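Local coordinates for BH1974 protein (Bacillus halodurans, PDB 3ON5) that probably serves, like other XdhC and CoxI family proteins, in the maturation of molybdenum-cofactor enzymes such as xanthine dehydrogenase, at residues A[268-273]-A[277-282]; A[298-303]-A[311-316]. All coordinates share one frame; numbering follows the deposited sequence.

Contact 1: residues A[268-273]-A[277-282]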
ATOM      1  N   ILE A 268      -8.131  17.315  36.126  1.00 51.05           N
ATOM      2  CA  ILE A 268      -8.999  18.481  36.290  1.00 50.90           C
ATOM      3  C   ILE A 268      -8.494  19.589  35.363  1.00 58.31           C
ATOM      4  O   ILE A 268      -7.449  20.194  35.637  1.00 60.86           O
ATOM      5  CB  ILE A 268      -9.031  18.935  37.789  1.00 54.56           C
ATOM      6  CG1 ILE A 268      -9.251  17.761  38.765  1.00 54.43           C
ATOM      7  CG2 ILE A 268     -10.051  20.023  38.006  1.00 54.86           C
ATOM      8  CD1 ILE A 268      -9.222  18.147  40.268  1.00 56.43           C
HETATM    9  N   MSE A 269      -9.212  19.861  34.261  1.00 54.31           N
HETATM   10  CA  MSE A 269      -8.765  20.890  33.307  1.00 54.37           C
HETATM   11  C   MSE A 269      -9.949  21.580  32.647  1.00 57.62           C
HETATM   12  O   MSE A 269     -10.035  21.638  31.407  1.00 55.04           O
HETATM   13  CB  MSE A 269      -7.844  20.285  32.249  1.00 55.47           C
HETATM   14  CG  MSE A 269      -8.275  18.904  31.756  1.00 60.57           C
HETATM   15 SE   MSE A 269      -6.921  18.185  30.589  0.75 67.73          SE
HETATM   16  CE  MSE A 269      -5.393  18.463  31.683  1.00 66.12           C
ATOM     17  N   THR A 270     -10.834  22.150  33.496  1.00 55.79           N
ATOM     18  CA  THR A 270     -12.054  22.813  33.052  1.00 56.92           C
ATOM     19  C   THR A 270     -11.788  24.273  32.701  1.00 66.43           C
ATOM     20  O   THR A 270     -12.569  24.848  31.953  1.00 67.43           O
ATOM     21  CB  THR A 270     -13.175  22.729  34.110  1.00 61.87           C
ATOM     22  OG1 THR A 270     -12.900  23.617  35.190  1.00 61.47           O
ATOM     23  CG2 THR A 270     -13.424  21.320  34.618  1.00 58.00           C
ATOM     24  N   HIS A 271     -10.711  24.879  33.261  1.00 65.32           N
ATOM     25  CA  HIS A 271     -10.323  26.291  33.092  1.00 66.67           C
ATOM     26  C   HIS A 271     -11.325  27.208  33.794  1.00 68.83           C
ATOM     27  O   HIS A 271     -11.352  28.400  33.522  1.00 71.16           O
ATOM     28  CB  HIS A 271     -10.185  26.691  31.605  1.00 68.23           C
ATOM     29  CG  HIS A 271      -9.141  25.923  30.861  1.00 71.58           C
ATOM     30  ND1 HIS A 271      -7.814  26.276  30.930  1.00 75.00           N
ATOM     31  CD2 HIS A 271      -9.269  24.869  30.021  1.00 72.79           C
ATOM     32  CE1 HIS A 271      -7.169  25.421  30.150  1.00 73.76           C
ATOM     33  NE2 HIS A 271      -8.001  24.548  29.586  1.00 72.50           N
ATOM     34  N   HIS A 272     -12.151  26.643  34.686  1.00 63.88           N
ATOM     35  CA  HIS A 272     -13.176  27.308  35.506  1.00 64.04           C
ATOM     36  C   HIS A 272     -12.884  27.021  36.939  1.00 65.08           C
ATOM     37  O   HIS A 272     -12.972  25.865  37.354  1.00 63.38           O
ATOM     38  CB  HIS A 272     -14.597  26.854  35.128  1.00 64.45           C
ATOM     39  CG  HIS A 272     -15.063  27.331  33.790  1.00 68.44           C
ATOM     40  ND1 HIS A 272     -14.613  26.742  32.610  1.00 69.46           N
ATOM     41  CD2 HIS A 272     -15.978  28.280  33.485  1.00 71.41           C
ATOM     42  CE1 HIS A 272     -15.226  27.387  31.631  1.00 69.54           C
ATOM     43  NE2 HIS A 272     -16.065  28.318  32.109  1.00 71.16           N
ATOM     44  N   PHE A 273     -12.497  28.059  37.690  1.00 62.23           N
ATOM     45  CA  PHE A 273     -12.074  27.974  39.078  1.00 62.06           C
ATOM     46  C   PHE A 273     -13.121  27.295  39.964  1.00 66.29           C
ATOM     47  O   PHE A 273     -12.791  26.318  40.631  1.00 65.50           O
ATOM     48  CB  PHE A 273     -11.763  29.367  39.631  1.00 65.02           C
ATOM     49  CG  PHE A 273     -11.073  29.332  40.976  1.00 66.59           C
ATOM     50  CD1 PHE A 273     -11.812  29.340  42.159  1.00 68.49           C
ATOM     51  CD2 PHE A 273      -9.684  29.306  41.064  1.00 67.84           C
ATOM     52  CE1 PHE A 273     -11.176  29.291  43.397  1.00 69.97           C
ATOM     53  CE2 PHE A 273      -9.049  29.283  42.308  1.00 71.40           C
ATOM     54  CZ  PHE A 273      -9.798  29.275  43.465  1.00 69.86           C
ATOM     55  N   GLN A 277     -12.681  23.733  41.731  1.00 58.03           N
ATOM     56  CA  GLN A 277     -12.768  23.712  43.174  1.00 59.04           C
ATOM     57  C   GLN A 277     -13.828  22.703  43.654  1.00 62.44           C
ATOM     58  O   GLN A 277     -13.537  22.015  44.629  1.00 63.02           O
ATOM     59  CB  GLN A 277     -13.081  25.107  43.706  1.00 62.16           C
ATOM     60  CG  GLN A 277     -12.829  25.216  45.195  1.00 68.08           C
ATOM     61  CD  GLN A 277     -13.109  26.586  45.713  1.00 86.56           C
ATOM     62  OE1 GLN A 277     -14.251  27.059  45.681  1.00 83.74           O
ATOM     63  NE2 GLN A 277     -12.082  27.219  46.276  1.00 74.69           N
ATOM     64  N   GLU A 278     -15.019  22.562  42.989  1.00 57.72           N
ATOM     65  CA  GLU A 278     -15.977  21.564  43.507  1.00 57.39           C
ATOM     66  C   GLU A 278     -15.434  20.171  43.230  1.00 58.18           C
ATOM     67  O   GLU A 278     -15.527  19.324  44.117  1.00 57.39           O
ATOM     68  CB  GLU A 278     -17.460  21.698  43.020  1.00 58.74           C
ATOM     69  CG  GLU A 278     -17.875  21.435  41.568  1.00 68.71           C
ATOM     70  CD  GLU A 278     -19.374  21.639  41.312  1.00 96.11           C
ATOM     71  OE1 GLU A 278     -20.069  22.081  42.258  1.00108.20           O
ATOM     72  OE2 GLU A 278     -19.856  21.378  40.179  1.00 68.57           O
ATOM     73  N   ILE A 279     -14.767  19.964  42.062  1.00 53.86           N
ATOM     74  CA  ILE A 279     -14.190  18.656  41.702  1.00 50.95           C
ATOM     75  C   ILE A 279     -13.113  18.252  42.740  1.00 55.54           C
ATOM     76  O   ILE A 279     -13.230  17.181  43.336  1.00 56.02           O
ATOM     77  CB  ILE A 279     -13.621  18.638  40.273  1.00 51.35           C
ATOM     78  CG1 ILE A 279     -14.677  19.079  39.242  1.00 49.34           C
ATOM     79  CG2 ILE A 279     -13.079  17.241  39.947  1.00 51.19           C
ATOM     80  CD1 ILE A 279     -14.136  19.477  37.929  1.00 53.74           C
ATOM     81  N   LEU A 280     -12.126  19.129  42.986  1.00 51.67           N
ATOM     82  CA  LEU A 280     -11.037  18.879  43.925  1.00 52.74           C
ATOM     83  C   LEU A 280     -11.540  18.636  45.364  1.00 61.08           C
ATOM     84  O   LEU A 280     -11.121  17.664  45.985  1.00 61.42           O
ATOM     85  CB  LEU A 280     -10.064  20.061  43.918  1.00 53.55           C
ATOM     86  CG  LEU A 280      -8.844  19.968  44.846  1.00 58.82           C
ATOM     87  CD1 LEU A 280      -7.979  18.765  44.520  1.00 56.78           C
ATOM     88  CD2 LEU A 280      -8.037  21.248  44.782  1.00 64.08           C
ATOM     89  N   HIS A 281     -12.430  19.496  45.879  1.00 60.81           N
ATOM     90  CA  HIS A 281     -12.972  19.394  47.233  1.00 62.87           C
ATOM     91  C   HIS A 281     -13.708  18.088  47.438  1.00 66.28           C
ATOM     92  O   HIS A 281     -13.686  17.571  48.547  1.00 68.48           O
ATOM     93  CB  HIS A 281     -13.899  20.566  47.532  1.00 65.47           C
ATOM     94  CG  HIS A 281     -13.161  21.829  47.885  1.00 71.80           C
ATOM     95  ND1 HIS A 281     -13.469  22.554  49.024  1.00 76.89           N
ATOM     96  CD2 HIS A 281     -12.088  22.400  47.291  1.00 74.16           C
ATOM     97  CE1 HIS A 281     -12.610  23.567  49.051  1.00 77.91           C
ATOM     98  NE2 HIS A 281     -11.759  23.511  48.033  1.00 76.75           N
ATOM     99  N   PHE A 282     -14.319  17.525  46.381  1.00 60.38           N
ATOM    100  CA  PHE A 282     -15.040  16.261  46.473  1.00 59.47           C
ATOM    101  C   PHE A 282     -14.058  15.102  46.605  1.00 64.79           C
ATOM    102  O   PHE A 282     -14.276  14.209  47.421  1.00 65.29           O
ATOM    103  CB  PHE A 282     -15.958  16.064  45.251  1.00 59.24           C
ATOM    104  CG  PHE A 282     -16.695  14.748  45.228  1.00 60.32           C
ATOM    105  CD1 PHE A 282     -16.105  13.607  44.686  1.00 62.56           C
ATOM    106  CD2 PHE A 282     -17.986  14.647  45.735  1.00 62.16           C
ATOM    107  CE1 PHE A 282     -16.785  12.379  44.685  1.00 62.69           C
ATOM    108  CE2 PHE A 282     -18.664  13.422  45.730  1.00 64.22           C
ATOM    109  CZ  PHE A 282     -18.056  12.295  45.217  1.00 61.31           C
TER

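Contact 2: residues A[298-303]-A[311-316]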
ATOM      1  N   GLU A 298      -0.015  28.228  42.767  1.00 82.98           N
ATOM      2  CA  GLU A 298      -0.759  29.330  43.419  1.00 83.81           C
ATOM      3  C   GLU A 298      -2.273  29.173  43.210  1.00 84.18           C
ATOM      4  O   GLU A 298      -3.038  29.376  44.163  1.00 84.18           O
ATOM      5  CB  GLU A 298      -0.291  30.701  42.884  1.00 86.88           C
ATOM      6  CG  GLU A 298      -1.164  31.909  43.222  1.00 97.80           C
ATOM      7  CD  GLU A 298      -1.312  32.381  44.663  1.00123.64           C
ATOM      8  OE1 GLU A 298      -0.368  32.173  45.462  1.00120.86           O
ATOM      9  OE2 GLU A 298      -2.356  32.996  44.982  1.00113.10           O
ATOM     10  N   ARG A 299      -2.695  28.831  41.966  1.00 76.75           N
ATOM     11  CA  ARG A 299      -4.102  28.634  41.607  1.00 72.65           C
ATOM     12  C   ARG A 299      -4.677  27.477  42.380  1.00 72.32           C
ATOM     13  O   ARG A 299      -5.775  27.577  42.912  1.00 70.94           O
ATOM     14  CB  ARG A 299      -4.233  28.382  40.103  1.00 68.81           C
ATOM     15  CG  ARG A 299      -5.504  28.950  39.511  1.00 73.87           C
ATOM     16  CD  ARG A 299      -5.739  28.409  38.123  1.00 78.01           C
ATOM     17  NE  ARG A 299      -6.579  27.216  38.192  1.00 78.31           N
ATOM     18  CZ  ARG A 299      -7.883  27.206  37.933  1.00 81.30           C
ATOM     19  NH1 ARG A 299      -8.488  28.304  37.499  1.00 76.62           N
ATOM     20  NH2 ARG A 299      -8.579  26.091  38.062  1.00 50.10           N
ATOM     21  N   THR A 300      -3.897  26.386  42.472  1.00 68.06           N
ATOM     22  CA  THR A 300      -4.254  25.136  43.136  1.00 66.62           C
ATOM     23  C   THR A 300      -4.203  25.374  44.672  1.00 73.11           C
ATOM     24  O   THR A 300      -4.978  24.734  45.386  1.00 73.23           O
ATOM     25  CB  THR A 300      -3.346  24.015  42.617  1.00 66.28           C
ATOM     26  OG1 THR A 300      -3.682  23.825  41.234  1.00 60.19           O
ATOM     27  CG2 THR A 300      -3.542  22.690  43.350  1.00 61.08           C
ATOM     28  N   ARG A 301      -3.374  26.328  45.164  1.00 70.64           N
ATOM     29  CA  ARG A 301      -3.380  26.731  46.576  1.00 72.55           C
ATOM     30  C   ARG A 301      -4.690  27.475  46.875  1.00 76.63           C
ATOM     31  O   ARG A 301      -5.302  27.259  47.929  1.00 77.12           O
ATOM     32  CB  ARG A 301      -2.157  27.588  46.952  1.00 74.39           C
ATOM     33  CG  ARG A 301      -0.955  26.754  47.392  1.00 89.80           C
ATOM     34  CD  ARG A 301       0.178  27.565  48.022  1.00106.63           C
ATOM     35  NE  ARG A 301       0.929  28.395  47.070  1.00116.66           N
ATOM     36  CZ  ARG A 301       2.064  28.037  46.475  1.00131.46           C
ATOM     37  NH1 ARG A 301       2.590  26.839  46.695  1.00118.52           N
ATOM     38  NH2 ARG A 301       2.666  28.865  45.631  1.00119.89           N
ATOM     39  N   ARG A 302      -5.145  28.314  45.911  1.00 71.86           N
ATOM     40  CA  ARG A 302      -6.396  29.058  46.018  1.00 71.57           C
ATOM     41  C   ARG A 302      -7.582  28.082  45.940  1.00 74.56           C
ATOM     42  O   ARG A 302      -8.545  28.248  46.690  1.00 75.22           O
ATOM     43  CB  ARG A 302      -6.495  30.160  44.949  1.00 71.17           C
ATOM     44  CG  ARG A 302      -5.685  31.400  45.327  1.00 82.68           C
ATOM     45  CD  ARG A 302      -5.809  32.580  44.375  1.00 91.19           C
ATOM     46  NE  ARG A 302      -5.034  32.407  43.142  1.00 98.11           N
ATOM     47  CZ  ARG A 302      -5.558  32.160  41.940  1.00105.21           C
ATOM     48  NH1 ARG A 302      -6.877  32.101  41.780  1.00 87.62           N
ATOM     49  NH2 ARG A 302      -4.768  32.014  40.881  1.00 85.03           N
ATOM     50  N   LEU A 303      -7.476  27.030  45.092  1.00 69.45           N
ATOM     51  CA  LEU A 303      -8.486  25.974  44.945  1.00 67.38           C
ATOM     52  C   LEU A 303      -8.666  25.194  46.258  1.00 75.36           C
ATOM     53  O   LEU A 303      -9.805  24.908  46.643  1.00 74.99           O
ATOM     54  CB  LEU A 303      -8.123  24.989  43.807  1.00 64.10           C
ATOM     55  CG  LEU A 303      -8.302  25.452  42.361  1.00 65.59           C
ATOM     56  CD1 LEU A 303      -7.801  24.407  41.416  1.00 62.99           C
ATOM     57  CD2 LEU A 303      -9.755  25.700  42.032  1.00 65.95           C
ATOM     58  N   ASP A 311      -2.865  13.282  48.904  1.00 87.26           N
ATOM     59  CA  ASP A 311      -1.570  12.602  48.850  1.00 88.72           C
ATOM     60  C   ASP A 311      -0.967  12.605  47.443  1.00 90.45           C
ATOM     61  O   ASP A 311       0.239  12.845  47.326  1.00 91.64           O
ATOM     62  CB  ASP A 311      -1.714  11.152  49.331  1.00 91.29           C
ATOM     63  CG  ASP A 311      -2.287  11.030  50.727  1.00110.30           C
ATOM     64  OD1 ASP A 311      -1.785  11.737  51.644  1.00113.72           O
ATOM     65  OD2 ASP A 311      -3.222  10.213  50.914  1.00117.67           O
ATOM     66  N   HIS A 312      -1.783  12.354  46.386  1.00 82.56           N
ATOM     67  CA  HIS A 312      -1.235  12.250  45.040  1.00 79.76           C
ATOM     68  C   HIS A 312      -1.736  13.387  44.137  1.00 77.28           C
ATOM     69  O   HIS A 312      -2.230  13.161  43.027  1.00 74.33           O
ATOM     70  CB  HIS A 312      -1.573  10.880  44.441  1.00 79.44           C
ATOM     71  CG  HIS A 312      -1.121   9.757  45.324  1.00 84.83           C
ATOM     72  ND1 HIS A 312      -1.994   9.134  46.195  1.00 87.49           N
ATOM     73  CD2 HIS A 312       0.124   9.264  45.532  1.00 88.22           C
ATOM     74  CE1 HIS A 312      -1.273   8.243  46.859  1.00 88.29           C
ATOM     75  NE2 HIS A 312       0.008   8.288  46.500  1.00 89.14           N
ATOM     76  N   LEU A 313      -1.511  14.614  44.593  1.00 72.40           N
ATOM     77  CA  LEU A 313      -1.836  15.817  43.852  1.00 70.41           C
ATOM     78  C   LEU A 313      -0.624  16.254  43.037  1.00 75.22           C
ATOM     79  O   LEU A 313       0.494  16.271  43.556  1.00 77.69           O
ATOM     80  CB  LEU A 313      -2.297  16.925  44.800  1.00 71.66           C
ATOM     81  CG  LEU A 313      -2.717  18.241  44.145  1.00 74.63           C
ATOM     82  CD1 LEU A 313      -3.920  18.043  43.230  1.00 71.32           C
ATOM     83  CD2 LEU A 313      -2.946  19.322  45.174  1.00 78.18           C
ATOM     84  N   TYR A 314      -0.842  16.577  41.755  1.00 69.58           N
ATOM     85  CA  TYR A 314       0.195  17.007  40.828  1.00 68.48           C
ATOM     86  C   TYR A 314      -0.228  18.317  40.194  1.00 74.38           C
ATOM     87  O   TYR A 314      -1.126  18.356  39.352  1.00 72.59           O
ATOM     88  CB  TYR A 314       0.468  15.921  39.770  1.00 66.31           C
ATOM     89  CG  TYR A 314       1.078  14.658  40.335  1.00 67.61           C
ATOM     90  CD1 TYR A 314       0.287  13.683  40.939  1.00 69.10           C
ATOM     91  CD2 TYR A 314       2.441  14.410  40.224  1.00 69.02           C
ATOM     92  CE1 TYR A 314       0.847  12.519  41.467  1.00 69.57           C
ATOM     93  CE2 TYR A 314       3.013  13.249  40.747  1.00 69.95           C
ATOM     94  CZ  TYR A 314       2.215  12.312  41.379  1.00 73.48           C
ATOM     95  OH  TYR A 314       2.786  11.183  41.913  1.00 69.16           O
ATOM     96  N   SER A 315       0.356  19.404  40.683  1.00 74.49           N
ATOM     97  CA  SER A 315       0.123  20.741  40.148  1.00 75.23           C
ATOM     98  C   SER A 315       1.431  21.517  40.262  1.00 81.89           C
ATOM     99  O   SER A 315       1.969  21.603  41.368  1.00 83.68           O
ATOM    100  CB  SER A 315      -1.040  21.459  40.826  1.00 78.75           C
ATOM    101  OG  SER A 315      -1.488  22.549  40.034  1.00 83.94           O
ATOM    102  N   PRO A 316       2.029  21.963  39.122  1.00 77.84           N
ATOM    103  CA  PRO A 316       1.499  21.919  37.741  1.00 74.79           C
ATOM    104  C   PRO A 316       1.491  20.488  37.212  1.00 73.95           C
ATOM    105  O   PRO A 316       2.290  19.635  37.631  1.00 74.59           O
ATOM    106  CB  PRO A 316       2.460  22.834  36.959  1.00 77.77           C
ATOM    107  CG  PRO A 316       3.175  23.639  38.001  1.00 85.14           C
ATOM    108  CD  PRO A 316       3.302  22.700  39.158  1.00 81.16           C
TER

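Contact 1: residues A[268-273]-A[277-282]
F273 O accepts a hydrogen bond from Q277 N at 2.8 Å in the first turn of helix 273-283, while the CA atoms of I268 and I279 lie 7.5 Å apart, between the strand end and the helix. The side chains of I268 and I279 run alongside one another, antiparallel in sense. I268 CD1 rests 4.0 Å from I279 CG2 and reaches on to L280 CB. The extended end of I268 (chi2 177°) carries CD1 to the helix. T270 meets I279 tip to tip, CG2 to CD1 at 3.9 Å. Cutting I268 back to an alanine would probably open a gap beside I279 CG2 and L280 CB. T270 OG1 accepts from H272 N in an ST turn and is also hydrogen-bonded to D276. H272, at the N-cap position, gives ND1 to T270 O at 2.9 Å, from above the carbonyl plane. Q277 NE2 approaches F273 CE1 obliquely at 3.7 Å, with ring and amide planes 67° apart; NE2 probably also hydrogen-bonds L303 O. The contact closes the turn from strand 265-268 into its helix in the Rossmann domain. I279 also packs on F205 of strand 200-205, and F273 on helix 297-304 and on E100 of the second subunit.

Contact 2: residues A[298-303]-A[311-316]
T300 and S315 meet through their hydroxyls, with OG1 and OG 2.8 Å apart in a hydrogen bond that either could donate. This is the close part of a small contact, which buries 114 Å² in all. The CA atoms of T300 and S315 are 6.9 Å apart, so two short side chains are enough to bridge helix and strand end. With chi1 at -67°, T300 OG1 lies beside the backbone N and CG2 lies anti to it; both branches touch 311-316. The methyl CG2 of T300 lies 3.8 Å from S315 CB. It also meets L313 tip to tip, CG2 to CD2 at 3.9 Å. One side chain of the helix thus offers a polar branch to S315 and an apolar one to L313. T300 OG1 also makes a weak hydrogen bond to S296 O. S315 OG, swung anti to its backbone N (chi1 -162°), is also hydrogen-bonded to I293 O. The serine hydroxyl therefore links T300 to strand 290-293 as well.

The looser part is at L313, which is partly exposed and touches the helix through a single methyl pair with T300. E298 and R301 form the solvent side of the helix and do not touch 311-316. E298 OE2 forms a salt bridge with R302 NE, through a weak hydrogen bond of 3.3 Å. Another side faces the second subunit, where R299 pairs with D102 and R302 makes a long, weak ion pair with E100.

The contact belongs to the beta-alpha-beta unit of strand 290-293, helix 297-304 and strand 313-314. Strand 313-314 is an outermost strand of the parallel sheet within this chain. L313 packs on I291 and I293 of the neighbouring strand, while Y314 points away from helix 297-304 and lies against helix 326-343.

From the N terminus, contact 1 comes first and closes the short turn between strand 265-268 and helix 273-283. The chain then passes through strand 290-293 into helix 297-304. Contact 2 closes a later loop, the one from that helix to strand 313-314. The two are in series and neither nest nor cross. Their centres are 10 Å apart, and they touch directly. H281 NE2 and Q277 NE2 both probably bond to L303 O, at 2.8 Å and 3.3 Å. F273 also packs on R302 and L303. The two helices are thereby tied together within one Rossmann domain. Both contacts also reach the second subunit.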